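Local coordinates for protein translation elongation factor 1A (Methanosarcina mazei, PDB 3WND), which binds cysteinyl-tRNA(Cys) in its GTP-bound form and probably serves in translation as an elongation factor related to SelB and EF-Tu, at residues Ser153-Lys158 / Pro163-Asp168. Sequence-based numbering, arbitrary orientation.
Sequences SLNTNK and PFEGVD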
loop_
_atom_site.group_PDB
_atom_site.type_symbol
_atom_site.label_atom_id
_atom_site.label_comp_id
_atom_site.label_asym_id
_atom_site.label_seq_id
_atom_site.Cartn_x
_atom_site.Cartn_y
_atom_site.Cartn_z
ATOM N N SER A 153 17.584 14.294 -4.096
ATOM C CA SER A 153 18.714 13.506 -4.623
ATOM C C SER A 153 19.499 12.911 -3.419
ATOM O O SER A 153 19.833 13.661 -2.463
ATOM C CB SER A 153 19.638 14.512 -5.327
ATOM O OG SER A 153 20.792 13.837 -5.784
ATOM N N LEU A 154 19.825 11.637 -3.480
ATOM C CA LEU A 154 20.486 10.987 -2.313
ATOM C C LEU A 154 21.275 9.767 -2.740
ATOM O O LEU A 154 21.131 9.286 -3.860
ATOM C CB LEU A 154 19.390 10.574 -1.259
ATOM C CG LEU A 154 18.321 9.523 -1.690
ATOM C CD1 LEU A 154 18.849 8.111 -1.580
ATOM C CD2 LEU A 154 17.067 9.682 -0.771
ATOM N N ASN A 155 22.126 9.245 -1.832
ATOM C CA ASN A 155 22.682 7.927 -2.059
ATOM C C ASN A 155 22.814 7.289 -0.644
ATOM O O ASN A 155 22.658 7.982 0.363
ATOM C CB ASN A 155 24.113 8.023 -2.761
ATOM C CG ASN A 155 25.160 8.724 -1.875
ATOM O OD1 ASN A 155 25.577 8.157 -0.827
ATOM N ND2 ASN A 155 25.617 9.947 -2.265
ATOM N N THR A 156 23.029 6.014 -0.657
ATOM C CA THR A 156 23.254 5.237 0.547
ATOM C C THR A 156 24.634 4.546 0.420
ATOM O O THR A 156 24.803 3.344 0.795
ATOM C CB THR A 156 22.132 4.247 0.843
ATOM O OG1 THR A 156 21.977 3.436 -0.313
ATOM C CG2 THR A 156 20.830 5.013 1.222
ATOM N N ASN A 157 25.623 5.304 -0.078
ATOM C CA ASN A 157 26.998 4.800 -0.264
ATOM C C ASN A 157 27.978 5.447 0.650
ATOM O O ASN A 157 28.308 6.591 0.470
ATOM C CB ASN A 157 27.358 5.029 -1.710
ATOM C CG ASN A 157 28.744 4.510 -2.052
ATOM O OD1 ASN A 157 29.457 3.958 -1.202
ATOM N ND2 ASN A 157 29.154 4.755 -3.267
ATOM N N LYS A 158 28.388 4.739 1.738
ATOM C CA LYS A 158 29.149 5.413 2.798
ATOM C C LYS A 158 30.560 5.795 2.255
ATOM O O LYS A 158 31.261 6.546 2.918
ATOM C CB LYS A 158 29.295 4.473 3.991
ATOM C CG LYS A 158 30.072 3.246 3.633
ATOM C CD LYS A 158 30.548 2.562 4.922
ATOM C CE LYS A 158 30.907 1.100 4.711
ATOM N NZ LYS A 158 30.960 0.436 6.055
ATOM N N PRO A 163 28.912 11.035 1.099
ATOM C CA PRO A 163 28.252 9.772 1.499
ATOM C C PRO A 163 26.969 10.069 2.201
ATOM O O PRO A 163 26.896 10.929 3.056
ATOM C CB PRO A 163 29.268 9.136 2.512
ATOM C CG PRO A 163 29.990 10.360 3.062
ATOM C CD PRO A 163 30.113 11.272 1.890
ATOM N N PHE A 164 25.935 9.311 1.805
ATOM C CA PHE A 164 24.606 9.495 2.394
ATOM C C PHE A 164 24.065 10.913 2.263
ATOM O O PHE A 164 23.115 11.288 2.960
ATOM C CB PHE A 164 24.618 9.014 3.893
ATOM C CG PHE A 164 24.441 7.538 3.979
ATOM C CD1 PHE A 164 25.523 6.678 3.678
ATOM C CD2 PHE A 164 23.189 6.958 4.414
ATOM C CE1 PHE A 164 25.355 5.260 3.671
ATOM C CE2 PHE A 164 23.072 5.562 4.503
ATOM C CZ PHE A 164 24.135 4.716 4.187
ATOM N N GLU A 165 24.526 11.649 1.208
ATOM C CA GLU A 165 23.908 12.919 0.978
ATOM C C GLU A 165 22.430 12.658 0.682
ATOM O O GLU A 165 21.995 11.591 0.154
ATOM C CB GLU A 165 24.622 13.739 -0.094
ATOM C CG GLU A 165 24.467 13.157 -1.430
ATOM C CD GLU A 165 24.886 14.115 -2.557
ATOM O OE1 GLU A 165 25.384 15.263 -2.371
ATOM O OE2 GLU A 165 24.731 13.632 -3.670
ATOM N N GLY A 166 21.665 13.619 1.099
ATOM C CA GLY A 166 20.200 13.646 0.939
ATOM C C GLY A 166 19.382 12.716 1.839
ATOM O O GLY A 166 18.148 12.892 1.915
ATOM N N VAL A 167 20.014 11.790 2.575
ATOM C CA VAL A 167 19.243 10.858 3.388
ATOM C C VAL A 167 18.641 11.635 4.569
ATOM O O VAL A 167 17.481 11.475 4.896
ATOM C CB VAL A 167 20.090 9.697 3.850
ATOM C CG1 VAL A 167 19.308 8.810 4.829
ATOM C CG2 VAL A 167 20.488 8.828 2.629
ATOM N N ASP A 168 19.440 12.498 5.221
ATOM C CA ASP A 168 18.860 13.325 6.296
ATOM C C ASP A 168 17.649 14.125 5.792
ATOM O O ASP A 168 16.611 14.187 6.474
ATOM C CB ASP A 168 19.915 14.307 6.866
ATOM C CG ASP A 168 20.941 13.616 7.677
ATOM O OD1 ASP A 168 20.725 12.438 8.065
ATOM O OD2 ASP A 168 21.939 14.280 7.936
HETATM O O HOH W 1 23.057 15.293 -5.324
#
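N155 joins the two segments twice, once through its backbone and once through its side chain. Its backbone N donates to E165 O (3.1 Å), while its OD1 accepts from F164 N (2.9 Å), which approaches tilted 34° out of the amide plane. The same OD1 takes N157 N at 3.0 Å, closing an Asx turn over N155-N157. Asparagine suits this place because it carries acceptor and donor together: with CG lodged between the backbone N and carbonyl carbon (chi1 64°), OD1 reaches F164 while ND2 turns to N162 O and S122 OG, passing 3.5 Å from E165 CG.

Packing is tight at the helix end of the contact. G166, at the N-cap position before helix 167-187, packs against S153 O; its positive phi of 74° suits glycine, and with no side chain its CA comes to 3.4 Å of that oxygen as a CA-H...O contact. Beta-branched V167 presses CG2 to within 3.2 Å of N155 O, a buried carbonyl without a hydrogen-bond partner that also receives a CA-H...O contact from F164.

In the middle, T156 CA sits over one face of the F164 ring, 3.8 Å from the centroid, as a CH-pi contact. Beyond it the contact loosens: P163, whose ring nitrogen has no N-H to donate, sets its CB against K158 O and its CA against N157 O, and the extended K158 chain points away from P163-D168, with its CB at the F164 ring. At the other margin a water bridges S153 OG and E165 OE2, the carboxylate also bonding S122.

T156 and D123, which N157 ND2 bonds, contact GDP when it is bound, though the nucleotide is absent here. The position after the last sheet strand, 150-153, and before helix 167-187 is consistent with the last nucleotide-binding loop of an EF-Tu-type translational GTPase.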